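Local coordinates for oxalate biosynthetic component 1 (Burkholderia thailandensis, PDB 5IKY), which probably produces oxalate as a bifunctional enzyme, combining an alpha/beta-hydrolase-type serine hydrolase activity with a lyase activity in quorum sensing-dependent oxalogenesis, at residues T556-L561 against R685-L690. Numbering follows the deposited sequence.
Sequences TILDAL and RCLEYL
Leu558 and Leu561 meet Leu687 and Leu690 in a small leucine cluster between two helices of the cap domain, where helix 554-560 lies against helix 682-690. The contact is wholly apolar and made by methyl groups, with the backbones well apart: the nearest CA atoms, those of Leu558 and Leu687, are 8.9 Å from each other. Leucine suits such spacing, because its forked end carries two methyls far enough from the main chain to bridge the gap. Leu687 sits at the middle and uses both prongs. Its CD1 reaches CD2 of Leu558 at 3.8 Å, while its CD2 turns to Leu561, and in both pairs the side chains cross at about a right angle. With CG beside the backbone N (chi1 -69°), the fork of Leu687 is carried out toward helix 554-560 and spread between its two partners. Leu561 is where the chain leaves helix 554-560 and also the N-cap position of helix 562-579; its buried side chain points toward helix 682-690 and also touches Ala538 of helix 530-541. Helix 715-734 closes in on the cluster, Leu722 touching both Leu561 and Leu687. Away from the leucines, Arg685 forms a salt bridge with Glu572 of helix 562-579. CD1 of Leu561 is shared, lying 3.7 Å from CD2 of Leu687 and 4.4 Å from CD1 of Leu690.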
loop_
_atom_site.group_PDB
_atom_site.type_symbol
_atom_site.label_atom_id
_atom_site.label_comp_id
_atom_site.label_asym_id
_atom_site.label_seq_id
_atom_site.Cartn_x
_atom_site.Cartn_y
_atom_site.Cartn_z
ATOM N N THR A 556 26.790 -20.094 -18.958
ATOM C CA THR A 556 25.899 -19.722 -20.050
ATOM C C THR A 556 24.868 -18.700 -19.578
ATOM O O THR A 556 24.599 -17.711 -20.261
ATOM C CB THR A 556 25.179 -20.953 -20.637
ATOM O OG1 THR A 556 26.151 -21.907 -21.083
ATOM C CG2 THR A 556 24.297 -20.554 -21.806
ATOM N N ILE A 557 24.301 -18.941 -18.400
ATOM C CA ILE A 557 23.331 -18.024 -17.810
ATOM C C ILE A 557 23.959 -16.657 -17.549
ATOM O O ILE A 557 23.392 -15.624 -17.907
ATOM C CB ILE A 557 22.760 -18.581 -16.494
ATOM C CG1 ILE A 557 22.055 -19.915 -16.744
ATOM C CG2 ILE A 557 21.805 -17.585 -15.860
ATOM C CD1 ILE A 557 21.549 -20.585 -15.483
ATOM N N LEU A 558 25.134 -16.664 -16.927
ATOM C CA LEU A 558 25.865 -15.432 -16.645
ATOM C C LEU A 558 26.226 -14.693 -17.928
ATOM O O LEU A 558 26.215 -13.463 -17.970
ATOM C CB LEU A 558 27.131 -15.732 -15.842
ATOM C CG LEU A 558 26.921 -16.075 -14.367
ATOM C CD1 LEU A 558 28.239 -16.458 -13.711
ATOM C CD2 LEU A 558 26.274 -14.905 -13.643
ATOM N N ASP A 559 26.544 -15.452 -18.972
ATOM C CA ASP A 559 26.913 -14.878 -20.259
ATOM C C ASP A 559 25.737 -14.132 -20.888
ATOM O O ASP A 559 25.912 -13.081 -21.506
ATOM C CB ASP A 559 27.412 -15.973 -21.203
ATOM C CG ASP A 559 28.008 -15.419 -22.478
ATOM O OD1 ASP A 559 29.105 -14.828 -22.411
ATOM O OD2 ASP A 559 27.384 -15.582 -23.547
ATOM N N ALA A 560 24.536 -14.674 -20.718
ATOM C CA ALA A 560 23.340 -14.069 -21.294
ATOM C C ALA A 560 22.920 -12.802 -20.546
ATOM O O ALA A 560 22.213 -11.958 -21.096
ATOM C CB ALA A 560 22.199 -15.076 -21.307
ATOM N N LEU A 561 23.358 -12.674 -19.297
ATOM C CA LEU A 561 22.970 -11.543 -18.456
ATOM C C LEU A 561 23.997 -10.417 -18.481
ATOM O O LEU A 561 23.909 -9.474 -17.693
ATOM C CB LEU A 561 22.763 -11.998 -17.010
ATOM C CG LEU A 561 21.649 -13.005 -16.737
ATOM C CD1 LEU A 561 21.658 -13.396 -15.273
ATOM C CD2 LEU A 561 20.298 -12.437 -17.140
ATOM N N ARG A 685 26.748 -10.248 -7.137
ATOM C CA ARG A 685 26.003 -9.167 -6.505
ATOM C C ARG A 685 24.829 -8.755 -7.384
ATOM O O ARG A 685 23.774 -8.360 -6.881
ATOM C CB ARG A 685 26.911 -7.966 -6.224
ATOM C CG ARG A 685 28.105 -8.286 -5.332
ATOM C CD ARG A 685 28.704 -7.029 -4.709
ATOM N NE ARG A 685 29.189 -6.088 -5.714
ATOM C CZ ARG A 685 30.420 -6.095 -6.214
ATOM N NH1 ARG A 685 31.299 -7.000 -5.806
ATOM N NH2 ARG A 685 30.770 -5.199 -7.128
ATOM N N CYS A 686 25.014 -8.860 -8.698
ATOM C CA CYS A 686 23.956 -8.530 -9.646
ATOM C C CYS A 686 22.807 -9.523 -9.541
ATOM O O CYS A 686 21.639 -9.132 -9.513
ATOM C CB CYS A 686 24.495 -8.508 -11.076
ATOM S SG CYS A 686 23.228 -8.203 -12.336
ATOM N N LEU A 687 23.151 -10.807 -9.488
ATOM C CA LEU A 687 22.159 -11.869 -9.352
ATOM C C LEU A 687 21.336 -11.688 -8.084
ATOM O O LEU A 687 20.115 -11.852 -8.098
ATOM C CB LEU A 687 22.835 -13.242 -9.344
ATOM C CG LEU A 687 23.473 -13.706 -10.654
ATOM C CD1 LEU A 687 24.295 -14.963 -10.426
ATOM C CD2 LEU A 687 22.410 -13.946 -11.709
ATOM N N GLU A 688 22.015 -11.350 -6.991
ATOM C CA GLU A 688 21.353 -11.127 -5.710
ATOM C C GLU A 688 20.383 -9.958 -5.800
ATOM O O GLU A 688 19.319 -9.972 -5.185
ATOM C CB GLU A 688 22.380 -10.873 -4.602
ATOM C CG GLU A 688 23.144 -12.111 -4.157
ATOM C CD GLU A 688 23.980 -11.864 -2.914
ATOM O OE1 GLU A 688 24.182 -10.684 -2.556
ATOM O OE2 GLU A 688 24.431 -12.851 -2.293
ATOM N N TYR A 689 20.762 -8.948 -6.575
ATOM C CA TYR A 689 19.906 -7.794 -6.803
ATOM C C TYR A 689 18.668 -8.185 -7.605
ATOM O O TYR A 689 17.546 -7.834 -7.240
ATOM C CB TYR A 689 20.685 -6.689 -7.522
ATOM C CG TYR A 689 19.825 -5.562 -8.051
ATOM C CD1 TYR A 689 19.220 -4.661 -7.186
ATOM C CD2 TYR A 689 19.630 -5.393 -9.416
ATOM C CE1 TYR A 689 18.435 -3.628 -7.665
ATOM C CE2 TYR A 689 18.848 -4.363 -9.904
ATOM C CZ TYR A 689 18.254 -3.483 -9.024
ATOM O OH TYR A 689 17.477 -2.457 -9.504
ATOM N N LEU A 690 18.880 -8.924 -8.691
ATOM C CA LEU A 690 17.793 -9.315 -9.585
ATOM C C LEU A 690 16.698 -10.116 -8.883
ATOM O O LEU A 690 15.514 -9.835 -9.060
ATOM C CB LEU A 690 18.339 -10.120 -10.764
ATOM C CG LEU A 690 19.070 -9.324 -11.845
ATOM C CD1 LEU A 690 19.667 -10.262 -12.882
ATOM C CD2 LEU A 690 18.130 -8.324 -12.501
#